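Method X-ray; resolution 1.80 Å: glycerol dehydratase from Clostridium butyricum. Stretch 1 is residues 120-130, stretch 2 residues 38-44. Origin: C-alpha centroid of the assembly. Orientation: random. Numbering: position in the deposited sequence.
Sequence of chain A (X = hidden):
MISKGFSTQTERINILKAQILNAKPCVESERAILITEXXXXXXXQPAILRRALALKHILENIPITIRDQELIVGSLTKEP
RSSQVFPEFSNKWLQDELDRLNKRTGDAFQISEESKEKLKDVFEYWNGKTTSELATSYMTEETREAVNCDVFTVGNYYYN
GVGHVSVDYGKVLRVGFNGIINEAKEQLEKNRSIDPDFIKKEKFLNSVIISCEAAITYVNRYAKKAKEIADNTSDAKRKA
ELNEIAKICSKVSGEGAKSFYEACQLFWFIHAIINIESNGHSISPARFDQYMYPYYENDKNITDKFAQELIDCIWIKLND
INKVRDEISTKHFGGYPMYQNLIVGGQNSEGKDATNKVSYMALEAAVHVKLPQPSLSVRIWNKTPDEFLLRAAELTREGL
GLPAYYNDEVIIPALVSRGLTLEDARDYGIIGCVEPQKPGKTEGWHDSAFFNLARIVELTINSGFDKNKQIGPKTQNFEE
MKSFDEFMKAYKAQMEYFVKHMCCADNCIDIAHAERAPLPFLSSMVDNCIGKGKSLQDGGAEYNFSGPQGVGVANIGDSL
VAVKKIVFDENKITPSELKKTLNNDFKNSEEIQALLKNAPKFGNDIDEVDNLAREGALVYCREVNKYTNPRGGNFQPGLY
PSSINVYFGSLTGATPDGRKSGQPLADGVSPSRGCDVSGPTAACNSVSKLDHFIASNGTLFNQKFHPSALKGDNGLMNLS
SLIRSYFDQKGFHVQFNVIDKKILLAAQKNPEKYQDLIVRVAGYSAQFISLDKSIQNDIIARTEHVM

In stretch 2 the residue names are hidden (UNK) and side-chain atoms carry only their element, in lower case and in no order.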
ATOM      1  N   LYS A 120     -16.894  19.501 -13.712  1.00 34.59           N
ATOM      2  CA  LYS A 120     -17.612  19.426 -12.443  1.00 35.05           C
ATOM      3  C   LYS A 120     -17.598  18.014 -11.861  1.00 35.06           C
ATOM      4  O   LYS A 120     -17.282  17.826 -10.685  1.00 35.52           O
ATOM      5  CB  LYS A 120     -19.059  19.896 -12.613  1.00 36.84           C
ATOM      6  CG  LYS A 120     -19.198  21.385 -12.874  1.00 38.87           C
ATOM      7  CD  LYS A 120     -20.654  21.770 -13.105  1.00 41.01           C
ATOM      8  CE  LYS A 120     -20.795  23.267 -13.350  1.00 42.64           C
ATOM      9  NZ  LYS A 120     -22.208  23.662 -13.614  1.00 44.23           N
ATOM     10  N   ASP A 121     -17.936  17.023 -12.681  1.00 35.07           N
ATOM     11  CA  ASP A 121     -17.951  15.639 -12.217  1.00 35.57           C
ATOM     12  C   ASP A 121     -16.547  15.159 -11.846  1.00 34.68           C
ATOM     13  O   ASP A 121     -16.379  14.331 -10.949  1.00 34.56           O
ATOM     14  CB  ASP A 121     -18.522  14.716 -13.294  1.00 36.57           C
ATOM     15  CG  ASP A 121     -18.661  13.285 -12.811  1.00 38.35           C
ATOM     16  OD1 ASP A 121     -19.476  13.046 -11.895  1.00 40.30           O
ATOM     17  OD2 ASP A 121     -17.954  12.401 -13.336  1.00 39.53           O
ATOM     18  N   VAL A 122     -15.543  15.673 -12.549  1.00 34.08           N
ATOM     19  CA  VAL A 122     -14.160  15.295 -12.284  1.00 33.08           C
ATOM     20  C   VAL A 122     -13.779  15.725 -10.869  1.00 32.56           C
ATOM     21  O   VAL A 122     -13.265  14.926 -10.089  1.00 32.29           O
ATOM     22  CB  VAL A 122     -13.200  15.953 -13.303  1.00 33.56           C
ATOM     23  CG1 VAL A 122     -11.757  15.584 -12.978  1.00 33.04           C
ATOM     24  CG2 VAL A 122     -13.550  15.497 -14.711  1.00 32.64           C
ATOM     25  N   PHE A 123     -14.046  16.987 -10.541  1.00 31.41           N
ATOM     26  CA  PHE A 123     -13.747  17.518  -9.214  1.00 31.19           C
ATOM     27  C   PHE A 123     -14.476  16.707  -8.147  1.00 31.63           C
ATOM     28  O   PHE A 123     -13.933  16.443  -7.075  1.00 31.11           O
ATOM     29  CB  PHE A 123     -14.183  18.984  -9.107  1.00 31.10           C
ATOM     30  CG  PHE A 123     -13.492  19.903 -10.079  1.00 31.50           C
ATOM     31  CD1 PHE A 123     -14.207  20.904 -10.730  1.00 31.36           C
ATOM     32  CD2 PHE A 123     -12.130  19.779 -10.335  1.00 31.99           C
ATOM     33  CE1 PHE A 123     -13.578  21.769 -11.624  1.00 32.13           C
ATOM     34  CE2 PHE A 123     -11.488  20.641 -11.227  1.00 31.44           C
ATOM     35  CZ  PHE A 123     -12.214  21.637 -11.873  1.00 31.63           C
ATOM     36  N   GLU A 124     -15.712  16.316  -8.447  1.00 31.48           N
ATOM     37  CA  GLU A 124     -16.508  15.545  -7.499  1.00 32.20           C
ATOM     38  C   GLU A 124     -15.937  14.153  -7.243  1.00 30.21           C
ATOM     39  O   GLU A 124     -15.819  13.730  -6.096  1.00 30.76           O
ATOM     40  CB  GLU A 124     -17.950  15.421  -7.998  1.00 35.09           C
ATOM     41  CG  GLU A 124     -18.891  14.766  -7.003  1.00 39.93           C
ATOM     42  CD  GLU A 124     -20.300  14.612  -7.553  1.00 43.85           C
ATOM     43  OE1 GLU A 124     -20.874  15.623  -8.017  1.00 46.04           O
ATOM     44  OE2 GLU A 124     -20.833  13.481  -7.517  1.00 45.69           O
ATOM     45  N   TYR A 125     -15.577  13.438  -8.302  1.00 29.51           N
ATOM     46  CA  TYR A 125     -15.041  12.094  -8.121  1.00 30.07           C
ATOM     47  C   TYR A 125     -13.706  12.047  -7.388  1.00 30.07           C
ATOM     48  O   TYR A 125     -13.541  11.280  -6.440  1.00 30.00           O
ATOM     49  CB  TYR A 125     -14.854  11.376  -9.458  1.00 30.30           C
ATOM     50  CG  TYR A 125     -14.190  10.022  -9.275  1.00 32.23           C
ATOM     51  CD1 TYR A 125     -14.906   8.937  -8.766  1.00 31.93           C
ATOM     52  CD2 TYR A 125     -12.828   9.850  -9.525  1.00 32.38           C
ATOM     53  CE1 TYR A 125     -14.284   7.719  -8.508  1.00 33.03           C
ATOM     54  CE2 TYR A 125     -12.192   8.632  -9.267  1.00 33.18           C
ATOM     55  CZ  TYR A 125     -12.929   7.573  -8.757  1.00 33.92           C
ATOM     56  OH  TYR A 125     -12.309   6.375  -8.481  1.00 33.66           O
ATOM     57  N   TRP A 126     -12.753  12.861  -7.832  1.00 29.67           N
ATOM     58  CA  TRP A 126     -11.418  12.847  -7.241  1.00 29.42           C
ATOM     59  C   TRP A 126     -11.238  13.455  -5.864  1.00 30.47           C
ATOM     60  O   TRP A 126     -10.129  13.479  -5.335  1.00 30.34           O
ATOM     61  CB  TRP A 126     -10.418  13.476  -8.207  1.00 27.45           C
ATOM     62  CG  TRP A 126     -10.254  12.687  -9.460  1.00 26.42           C
ATOM     63  CD1 TRP A 126     -10.933  12.855 -10.632  1.00 24.89           C
ATOM     64  CD2 TRP A 126      -9.374  11.574  -9.661  1.00 25.49           C
ATOM     65  NE1 TRP A 126     -10.530  11.918 -11.550  1.00 24.63           N
ATOM     66  CE2 TRP A 126      -9.574  11.118 -10.980  1.00 25.33           C
ATOM     67  CE3 TRP A 126      -8.435  10.917  -8.850  1.00 26.46           C
ATOM     68  CZ2 TRP A 126      -8.870  10.030 -11.516  1.00 24.95           C
ATOM     69  CZ3 TRP A 126      -7.733   9.834  -9.381  1.00 25.55           C
ATOM     70  CH2 TRP A 126      -7.955   9.403 -10.702  1.00 25.50           C
ATOM     71  N   ASN A 127     -12.320  13.935  -5.266  1.00 30.73           N
ATOM     72  CA  ASN A 127     -12.221  14.521  -3.942  1.00 31.63           C
ATOM     73  C   ASN A 127     -11.665  13.516  -2.930  1.00 31.81           C
ATOM     74  O   ASN A 127     -12.272  12.471  -2.674  1.00 31.98           O
ATOM     75  CB  ASN A 127     -13.590  15.022  -3.479  1.00 33.27           C
ATOM     76  CG  ASN A 127     -13.542  15.632  -2.099  1.00 35.55           C
ATOM     77  OD1 ASN A 127     -12.701  16.482  -1.814  1.00 35.90           O
ATOM     78  ND2 ASN A 127     -14.450  15.203  -1.230  1.00 37.67           N
ATOM     79  N   GLY A 128     -10.504  13.842  -2.366  1.00 30.81           N
ATOM     80  CA  GLY A 128      -9.866  12.985  -1.383  1.00 29.25           C
ATOM     81  C   GLY A 128      -9.105  11.800  -1.952  1.00 28.65           C
ATOM     82  O   GLY A 128      -8.518  11.026  -1.201  1.00 29.05           O
ATOM     83  N   LYS A 129      -9.076  11.667  -3.273  1.00 27.12           N
ATOM     84  CA  LYS A 129      -8.413  10.527  -3.900  1.00 27.88           C
ATOM     85  C   LYS A 129      -7.131  10.828  -4.668  1.00 26.99           C
ATOM     86  O   LYS A 129      -6.606   9.957  -5.364  1.00 27.44           O
ATOM     87  CB  LYS A 129      -9.407   9.833  -4.835  1.00 29.67           C
ATOM     88  CG  LYS A 129     -10.714   9.474  -4.146  1.00 31.18           C
ATOM     89  CD  LYS A 129     -11.726   8.913  -5.124  1.00 34.87           C
ATOM     90  CE  LYS A 129     -13.069   8.689  -4.441  1.00 37.19           C
ATOM     91  NZ  LYS A 129     -14.130   8.342  -5.428  1.00 39.42           N
ATOM     92  N   THR A 130      -6.621  12.045  -4.533  1.00 25.00           N
ATOM     93  CA  THR A 130      -5.412  12.440  -5.243  1.00 24.95           C
ATOM     94  C   THR A 130      -4.149  12.142  -4.446  1.00 23.91           C
ATOM     95  O   THR A 130      -4.210  11.824  -3.258  1.00 24.25           O
ATOM     96  CB  THR A 130      -5.416  13.952  -5.548  1.00 24.86           C
ATOM     97  OG1 THR A 130      -5.413  14.682  -4.316  1.00 25.67           O
ATOM     98  CG2 THR A 130      -6.657  14.335  -6.358  1.00 26.06           C
ATOM     99  N   UNK A  38     -12.395   5.655 -16.280  1.00 30.78           N
ATOM    100  CA  UNK A  38     -11.665   4.413 -16.055  1.00 29.90           C
ATOM    101  C   UNK A  38     -11.577   4.065 -14.572  1.00 29.57           C
ATOM    102  O   UNK A  38     -11.887   2.942 -14.179  1.00 28.99           O
ATOM    103  o   UNK A  38      -9.557   3.279 -16.481  1.00 29.09           O
ATOM    104  c   UNK A  38     -10.257   4.502 -16.649  1.00 29.43           C
ATOM    105  N   UNK A  39     -11.162   5.023 -13.747  1.00 28.53           N
ATOM    106  CA  UNK A  39     -11.046   4.771 -12.312  1.00 28.72           C
ATOM    107  C   UNK A  39     -12.361   4.331 -11.665  1.00 29.00           C
ATOM    108  O   UNK A  39     -12.365   3.537 -10.723  1.00 27.25           O
ATOM    109  c   UNK A  39      -8.144   5.947 -12.482  1.00 28.31           C
ATOM    110  c   UNK A  39      -7.082   5.913  -9.913  1.00 27.62           C
ATOM    111  c   UNK A  39      -8.463   5.965 -10.108  1.00 27.65           C
ATOM    112  c   UNK A  39      -6.229   5.877 -11.011  1.00 27.77           C
ATOM    113  c   UNK A  39      -6.756   5.896 -12.301  1.00 29.52           C
ATOM    114  c   UNK A  39      -9.005   5.981 -11.392  1.00 27.82           C
ATOM    115  c   UNK A  39     -10.499   6.006 -11.591  1.00 27.78           C
ATOM    116  N   UNK A  40     -13.478   4.845 -12.168  1.00 29.42           N
ATOM    117  CA  UNK A  40     -14.778   4.476 -11.625  1.00 30.08           C
ATOM    118  C   UNK A  40     -15.063   2.996 -11.859  1.00 30.79           C
ATOM    119  O   UNK A  40     -15.858   2.392 -11.141  1.00 32.09           O
ATOM    120  c   UNK A  40     -15.885   5.316 -12.269  1.00 30.48           C
ATOM    121  n   UNK A  40     -18.282   9.703 -12.524  1.00 34.61           N
ATOM    122  c   UNK A  40     -17.212   8.914 -11.852  1.00 33.52           C
ATOM    123  c   UNK A  40     -17.114   7.500 -12.406  1.00 32.78           C
ATOM    124  c   UNK A  40     -15.958   6.743 -11.759  1.00 31.95           C
ATOM    125  N   UNK A  41     -14.400   2.419 -12.856  1.00 31.01           N
ATOM    126  CA  UNK A  41     -14.592   1.013 -13.201  1.00 32.06           C
ATOM    127  C   UNK A  41     -13.515   0.067 -12.672  1.00 31.77           C
ATOM    128  O   UNK A  41     -13.601  -1.146 -12.882  1.00 30.73           O
ATOM    129  c   UNK A  41     -14.668   0.858 -14.722  1.00 34.25           C
ATOM    130  n   UNK A  41     -17.967   1.935 -14.230  1.00 42.01           N
ATOM    131  c   UNK A  41     -15.861   1.543 -15.352  1.00 38.07           C
ATOM    132  o   UNK A  41     -17.450  -0.167 -14.840  1.00 42.57           O
ATOM    133  c   UNK A  41     -17.166   1.032 -14.785  1.00 40.61           C
ATOM    134  N   UNK A  42     -12.510   0.607 -11.985  1.00 29.80           N
ATOM    135  CA  UNK A  42     -11.426  -0.227 -11.477  1.00 29.23           C
ATOM    136  C   UNK A  42     -11.178  -0.099  -9.973  1.00 29.20           C
ATOM    137  O   UNK A  42     -10.070  -0.358  -9.505  1.00 28.35           O
ATOM    138  o   UNK A  42      -9.763   1.469 -11.990  1.00 29.98           O
ATOM    139  c   UNK A  42     -10.261  -0.128 -13.716  1.00 30.60           C
ATOM    140  c   UNK A  42     -10.108   0.097 -12.215  1.00 30.32           C
ATOM    141  N   UNK A  43     -12.207   0.276  -9.221  1.00 28.67           N
ATOM    142  CA  UNK A  43     -12.086   0.454  -7.772  1.00 29.73           C
ATOM    143  C   UNK A  43     -11.517  -0.741  -7.007  1.00 29.58           C
ATOM    144  O   UNK A  43     -10.809  -0.560  -6.016  1.00 28.83           O
ATOM    145  o   UNK A  43     -12.552   3.267  -6.280  1.00 36.30           O
ATOM    146  c   UNK A  43     -14.070   2.093  -7.716  1.00 34.39           C
ATOM    147  c   UNK A  43     -13.479   3.361  -7.115  1.00 36.16           C
ATOM    148  c   UNK A  43     -13.448   0.813  -7.167  1.00 31.29           C
ATOM    149  o   UNK A  43     -13.955   4.458  -7.481  1.00 37.59           O
ATOM    150  N   UNK A  44     -11.829  -1.955  -7.454  1.00 29.63           N
ATOM    151  CA  UNK A  44     -11.346  -3.139  -6.760  1.00 29.58           C
ATOM    152  C   UNK A  44     -10.000  -3.653  -7.226  1.00 29.96           C
ATOM    153  O   UNK A  44      -9.592  -4.758  -6.869  1.00 29.65           O
TER

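Position 38 carries one carbon and then one oxygen, a short hydroxyl side chain that does not touch stretch 1 and is hydrogen-bonded elsewhere in the structure. A single carbon bearing a lone oxygen is serine: Ser 38. It adds nothing to the contact directly, but its backbone O accepts from the N of position 41 at 2.9 Å.

Position 39 has one carbon leading into a flat ring of six carbons, with no heteroatom. Its CA-to-CB bond points toward stretch 1. CH2 of Trp 126 sits over one face of the ring, while OH of Tyr 125 lies at the ring's edge, 3.6 Å from CB. With no oxygen on the ring, this is Phe 39. Its CD2 lies 3.5 Å from CH2 of Trp 126. Its chi1 of -95° falls between the usual wells. The edge of the Trp 126 six-membered ring is directed at the phenylalanine face, with centroids 4.8 Å apart and planes at 50°.

Position 40 shows four carbons in a row ending in nitrogen. The terminal nitrogen meets OD2 of Asp 121, and the chain passes the ring of Tyr 125 on the way. Such an unbranched chain is found only in lysine among the standard residues: Lys 40. CA-to-CB points sideways, yet the extended chain, m at chi1 and t thereafter, carries its end to Asp 121. NZ donates to OD2 of Asp 121 at 2.8 Å, a hydrogen bond within a salt bridge. CG passes 4.2 Å from the centroid of the Tyr 125 ring, an off-centre CH-pi contact.

Position 41 has three carbons, the third carrying two light atoms, one oxygen and one nitrogen. Its CA-to-CB bond points away from stretch 1. That amide is glutamine, Gln 41, and it is exposed.

Position 42 has one carbon carrying an oxygen and a second carbon. This beta-branched hydroxyl is threonine, Thr 42, buried, but without contact to stretch 1. Its backbone N bonds to O of Phe 39 at 3.2 Å.

Position 43 has three carbons, the third carrying two oxygens. One oxygen accepts a hydrogen bond from OH of Tyr 125, near the plane of that ring. The carboxylate at this chain length is glutamate: Glu 43. Tyr 125 OH donates to Glu 43 OE2 at 2.7 Å. OE2 also lies 4.4 Å from NZ of Lys 129, opposite charges close together but beyond a salt bridge.

Position 44 has no side-chain atoms at all, so it is Gly 44, and it makes no contact with stretch 1.

The contact is small, 317 Å² in all, and is organised around Tyr 125, which has the largest covered area. Its hydroxyl reaches Glu 43, and its ring meets the aliphatic part of Lys 40 and CB of Phe 39. Trp 126 extends the apolar patch over Phe 39, and the Asp 121 salt bridge closes the more exposed side. The transferable rule is that one long side chain can serve twice: Lys 40 packs with its methylenes and pairs with its charge, just as Tyr 125 packs with its ring and donates from its tip.

Stretch 2 (38-44) SFKQTEG
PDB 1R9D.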